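Local coordinates for kojibiose phosphorylase (Gut metagenome, PDB 6W0P), which is a carbohydrate-active enzyme of glycoside hydrolase family 65, built around the mostly helical catalytic domain characteristic of that family, at residues N352-L357 and M594-E599; A608-Y613 and S629-K634. One frame throughout, in Å; residues are numbered along the deposited sequence. Where two conformers were deposited one is given.

How the contacts relate
Both contacts lie in the helical barrel of the central catalytic domain, with their centres about 15 Å apart on the same side of the chain's centre. Contact 1 sets helix 351-361 against helix 590-596 and the residues that follow it; contact 2, made later in the chain, joins the next two helices, 603-613 and 624-634. They touch directly. Phe-595 CE1 is 3.9 Å from Ile-630 CG2, and Met-594 SD sits 3.6 Å from Asn-609 CB. Helix 590-596 thus links the two contacts, touching the sequence-distant helix 351-361 in contact 1 and both helices of contact 2.

Contact 1 of 2, residues N352-L357 and M594-E599; sequences NETYCL and MFLYME
The ring of Phe-595 meets Thr-354 with its edge: the backbone oxygen Thr-354 O lies near the ring plane, 4.4 Å from CE2, so the approach is a loose one to the rim of the ring. Within helix 351-361, the ring of Tyr-355 has Thr-354 OG1 in plane at its edge, though the hydrogen-bonding partner of that hydroxyl is Trp-350 O. Around the Phe-595 side chain, Ile-627 of helix 624-634 and Met-674 of helix 666-680 supply apolar contacts. This is helix-to-helix packing in the catalytic domain, which in family 65 folds as an (alpha/alpha)6 barrel, and it brings together helices that are distant in sequence. The CA atoms come nearest at Thr-354 and Leu-596, 7.7 Å apart.

Leu-596 makes the closer approach. Its CG stands beside the backbone N and anti to the carbonyl carbon (chi1 -65°), and from there one methyl branch, CD2, reaches across to Thr-354 O at 3.8 Å. No hydrogen bond spans the two segments, and what holds them is van der Waals contact among buried residues, with 97 Å² of surface buried in all. Beyond the contact, Leu-596 also packs on Tyr-488 and Met-492 of helix 487-504. Between the two side chains themselves, the closest atoms are Thr-354 CB and Leu-596 CD2, 4.4 Å apart.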
# COMPACT_ATOMS: atom_id res chain seq x y z
N ASN A 352 -10.19 3.06 -22.99
CA ASN A 352 -10.53 2.35 -24.25
C ASN A 352 -11.99 2.67 -24.55
O ASN A 352 -12.28 3.07 -25.67
CB ASN A 352 -10.26 0.85 -24.17
CG ASN A 352 -8.79 0.52 -24.28
OD1 ASN A 352 -7.95 1.40 -24.26
ND2 ASN A 352 -8.46 -0.75 -24.46
N GLU A 353 -12.86 2.49 -23.56
CA GLU A 353 -14.33 2.55 -23.73
C GLU A 353 -14.80 4.00 -23.81
O GLU A 353 -15.71 4.25 -24.57
CB GLU A 353 -15.02 1.81 -22.59
CG GLU A 353 -14.96 0.30 -22.71
CD GLU A 353 -13.58 -0.34 -22.52
OE1 GLU A 353 -12.81 0.11 -21.65
OE2 GLU A 353 -13.31 -1.31 -23.24
N THR A 354 -14.18 4.93 -23.09
CA THR A 354 -14.75 6.27 -22.83
C THR A 354 -14.06 7.35 -23.67
O THR A 354 -14.57 8.47 -23.64
CB THR A 354 -14.66 6.58 -21.33
OG1 THR A 354 -13.29 6.46 -20.90
CG2 THR A 354 -15.54 5.66 -20.53
N TYR A 355 -12.92 7.05 -24.31
CA TYR A 355 -12.04 8.05 -25.00
C TYR A 355 -11.58 7.52 -26.38
O TYR A 355 -11.64 8.27 -27.37
CB TYR A 355 -10.73 8.29 -24.23
CG TYR A 355 -10.68 9.36 -23.16
CD1 TYR A 355 -11.25 9.16 -21.91
CD2 TYR A 355 -9.95 10.53 -23.35
CE1 TYR A 355 -11.16 10.12 -20.91
CE2 TYR A 355 -9.84 11.50 -22.36
CZ TYR A 355 -10.44 11.28 -21.13
OH TYR A 355 -10.37 12.23 -20.14
N CYS A 356 -11.07 6.29 -26.42
CA CYS A 356 -10.54 5.69 -27.67
C CYS A 356 -11.67 5.23 -28.59
O CYS A 356 -11.53 5.41 -29.79
CB CYS A 356 -9.58 4.53 -27.39
SG CYS A 356 -8.16 5.07 -26.41
N LEU A 357 -12.77 4.70 -28.07
CA LEU A 357 -13.80 4.02 -28.90
C LEU A 357 -14.31 4.96 -30.00
O LEU A 357 -14.46 4.53 -31.14
CB LEU A 357 -14.95 3.54 -28.01
CG LEU A 357 -16.04 2.75 -28.72
CD1 LEU A 357 -15.46 1.54 -29.40
CD2 LEU A 357 -17.12 2.35 -27.74
N MET A 594 -20.63 14.65 -17.67
CA MET A 594 -21.31 15.73 -18.40
C MET A 594 -20.87 15.67 -19.87
O MET A 594 -21.75 15.77 -20.74
CB MET A 594 -21.03 17.08 -17.75
CG MET A 594 -21.69 17.17 -16.37
SD MET A 594 -21.88 18.84 -15.71
CE MET A 594 -23.29 19.38 -16.68
N PHE A 595 -19.59 15.36 -20.15
CA PHE A 595 -19.11 15.13 -21.54
C PHE A 595 -19.81 13.91 -22.15
O PHE A 595 -20.29 14.02 -23.30
CB PHE A 595 -17.60 14.90 -21.56
CG PHE A 595 -17.08 14.34 -22.85
CD1 PHE A 595 -17.02 15.12 -23.99
CD2 PHE A 595 -16.56 13.06 -22.90
CE1 PHE A 595 -16.52 14.61 -25.18
CE2 PHE A 595 -16.05 12.55 -24.09
CZ PHE A 595 -16.04 13.32 -25.23
N LEU A 596 -19.87 12.78 -21.43
CA LEU A 596 -20.35 11.48 -22.00
C LEU A 596 -21.84 11.59 -22.34
O LEU A 596 -22.35 10.74 -23.12
CB LEU A 596 -20.08 10.32 -21.04
CG LEU A 596 -18.61 10.00 -20.75
CD1 LEU A 596 -18.52 8.92 -19.68
CD2 LEU A 596 -17.86 9.55 -22.01
N TYR A 597 -22.50 12.58 -21.76
CA TYR A 597 -23.96 12.84 -21.87
C TYR A 597 -24.21 14.33 -22.13
O TYR A 597 -25.23 14.89 -21.63
CB TYR A 597 -24.65 12.33 -20.61
CG TYR A 597 -24.74 10.83 -20.55
CD1 TYR A 597 -25.66 10.12 -21.31
CD2 TYR A 597 -23.91 10.13 -19.70
CE1 TYR A 597 -25.73 8.73 -21.24
CE2 TYR A 597 -23.97 8.75 -19.61
CZ TYR A 597 -24.88 8.05 -20.38
OH TYR A 597 -24.88 6.70 -20.23
N MET A 598 -23.35 14.96 -22.93
CA MET A 598 -23.39 16.42 -23.25
C MET A 598 -24.78 16.81 -23.78
O MET A 598 -25.23 17.94 -23.51
CB MET A 598 -22.31 16.80 -24.28
CG MET A 598 -22.44 16.08 -25.62
SD MET A 598 -21.24 16.60 -26.88
CE MET A 598 -19.69 16.45 -25.98
N GLU A 599 -25.45 15.89 -24.49
CA GLU A 599 -26.77 16.16 -25.14
C GLU A 599 -27.86 16.46 -24.09
O GLU A 599 -28.82 17.12 -24.45
CB GLU A 599 -27.19 15.04 -26.10
CG GLU A 599 -27.72 13.76 -25.45
CD GLU A 599 -26.67 12.71 -25.16
OE1 GLU A 599 -25.44 13.04 -25.24
OE2 GLU A 599 -27.06 11.56 -24.83

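Contact 2 of 2, residues A608-Y613 and S629-K634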
# COMPACT_ATOMS: atom_id res chain seq x y z
N ALA A 608 -21.97 26.35 -15.39
CA ALA A 608 -21.89 26.38 -13.92
C ALA A 608 -20.84 25.36 -13.46
O ALA A 608 -19.95 25.73 -12.70
CB ALA A 608 -23.24 26.10 -13.30
N ASN A 609 -20.91 24.13 -13.97
CA ASN A 609 -19.99 23.04 -13.53
C ASN A 609 -18.59 23.30 -14.08
O ASN A 609 -17.63 23.04 -13.36
CB ASN A 609 -20.55 21.67 -13.87
CG ASN A 609 -21.76 21.36 -13.02
OD1 ASN A 609 -21.59 20.78 -11.96
ND2 ASN A 609 -22.96 21.75 -13.46
N TYR A 610 -18.48 23.81 -15.30
CA TYR A 610 -17.18 24.14 -15.91
C TYR A 610 -16.50 25.19 -15.04
O TYR A 610 -15.27 25.06 -14.76
CB TYR A 610 -17.35 24.60 -17.36
CG TYR A 610 -16.05 24.96 -18.04
CD1 TYR A 610 -15.31 24.01 -18.74
CD2 TYR A 610 -15.56 26.25 -17.98
CE1 TYR A 610 -14.12 24.35 -19.37
CE2 TYR A 610 -14.37 26.60 -18.60
CZ TYR A 610 -13.64 25.64 -19.27
OH TYR A 610 -12.49 26.04 -19.88
N ASN A 611 -17.24 26.24 -14.67
CA ASN A 611 -16.69 27.41 -13.94
C ASN A 611 -16.24 26.94 -12.56
O ASN A 611 -15.27 27.48 -12.07
CB ASN A 611 -17.69 28.56 -13.80
CG ASN A 611 -17.83 29.43 -15.03
OD1 ASN A 611 -17.05 29.33 -15.96
ND2 ASN A 611 -18.86 30.26 -15.06
N TYR A 612 -16.94 26.00 -11.93
CA TYR A 612 -16.54 25.51 -10.58
C TYR A 612 -15.33 24.55 -10.69
O TYR A 612 -14.40 24.73 -9.90
CB TYR A 612 -17.70 24.85 -9.83
CG TYR A 612 -17.32 24.53 -8.41
CD1 TYR A 612 -17.47 25.46 -7.40
CD2 TYR A 612 -16.72 23.32 -8.11
CE1 TYR A 612 -17.07 25.16 -6.10
CE2 TYR A 612 -16.35 23.00 -6.82
CZ TYR A 612 -16.53 23.92 -5.81
OH TYR A 612 -16.09 23.59 -4.56
N TYR A 613 -15.32 23.59 -11.62
CA TYR A 613 -14.36 22.46 -11.63
C TYR A 613 -13.11 22.71 -12.48
O TYR A 613 -12.05 22.25 -12.04
CB TYR A 613 -15.09 21.17 -12.01
CG TYR A 613 -15.98 20.67 -10.91
CD1 TYR A 613 -15.46 20.23 -9.70
CD2 TYR A 613 -17.35 20.65 -11.06
CE1 TYR A 613 -16.29 19.78 -8.68
CE2 TYR A 613 -18.19 20.19 -10.06
CZ TYR A 613 -17.65 19.77 -8.86
OH TYR A 613 -18.50 19.34 -7.89
N SER A 629 -11.43 21.36 -23.34
CA SER A 629 -11.49 22.07 -24.65
C SER A 629 -12.87 21.85 -25.26
O SER A 629 -13.47 22.83 -25.74
CB SER A 629 -10.43 21.66 -25.64
OG SER A 629 -10.61 22.41 -26.84
N ILE A 630 -13.36 20.60 -25.23
CA ILE A 630 -14.63 20.22 -25.91
C ILE A 630 -15.78 20.92 -25.21
O ILE A 630 -16.61 21.48 -25.91
CB ILE A 630 -14.84 18.69 -25.95
CG1 ILE A 630 -13.86 18.06 -26.94
CG2 ILE A 630 -16.29 18.37 -26.28
CD1 ILE A 630 -13.45 16.66 -26.60
N ILE A 631 -15.80 20.89 -23.88
CA ILE A 631 -16.88 21.54 -23.08
C ILE A 631 -16.77 23.06 -23.29
O ILE A 631 -17.81 23.67 -23.48
CB ILE A 631 -16.84 21.11 -21.61
CG1 ILE A 631 -17.22 19.63 -21.48
CG2 ILE A 631 -17.74 22.00 -20.75
CD1 ILE A 631 -16.95 19.05 -20.08
N ALA A 632 -15.57 23.64 -23.24
CA ALA A 632 -15.34 25.09 -23.46
C ALA A 632 -15.95 25.48 -24.81
O ALA A 632 -16.71 26.45 -24.82
CB ALA A 632 -13.88 25.44 -23.43
N SER A 633 -15.66 24.75 -25.88
CA SER A 633 -16.23 25.02 -27.23
C SER A 633 -17.77 25.04 -27.15
O SER A 633 -18.37 25.99 -27.62
CB SER A 633 -15.76 24.01 -28.26
OG SER A 633 -14.48 24.34 -28.76
N LYS A 634 -18.36 24.00 -26.55
CA LYS A 634 -19.82 23.79 -26.43
C LYS A 634 -20.48 25.01 -25.76
O LYS A 634 -21.63 25.32 -26.14
CB LYS A 634 -20.09 22.52 -25.63
CG LYS A 634 -21.54 22.03 -25.59
CD LYS A 634 -22.04 21.47 -26.89
CE LYS A 634 -21.31 20.20 -27.33
NZ LYS A 634 -21.67 19.81 -28.73
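Tyr-610 has its CB pointing toward the other segment, and with CG anti to the backbone N (chi1 -180°) the ring continues across to helix 624-634; a chi2 of 90° turns that ring square to the CA, CB, CG plane. On the other helix, Ile-631 takes a chi1 of -68° that puts CG1 beside its backbone N and leaves the CG2 methyl beside the carbonyl carbon, where it meets the tyrosine. The two side chains pass alongside each other in opposite directions, CD1 of Tyr-610 coming within 3.7 Å of Ile-631 CG2.

Farther along the ring, the tyrosine reaches Ala-632. Its CZ is 4.2 Å from Ala-632 CB, and its OH comes to 3.9 Å from the same methyl. Both aliphatic groups approach the ring obliquely, so this is plain apolar contact along one long side chain, burying 125 Å² between the segments. The ring also comes near the backbone here, Tyr-610 CE1 lying 4.2 Å from Ala-632 N. The phenol end has a polar partner elsewhere: the OH of the buried Tyr-610 hydrogen-bonds to Asp-640 OD2.

Helices 603-613 and 624-634 are successive in the chain and run roughly antiparallel here, within the (alpha/alpha)6 barrel domain of family 65. The short helix 638-645 packs alongside, Phe-644 touching Tyr-610 and Asp-640 touching Ala-632, while Asn-609 and Tyr-613 pack on Val-590 of helix 590-596.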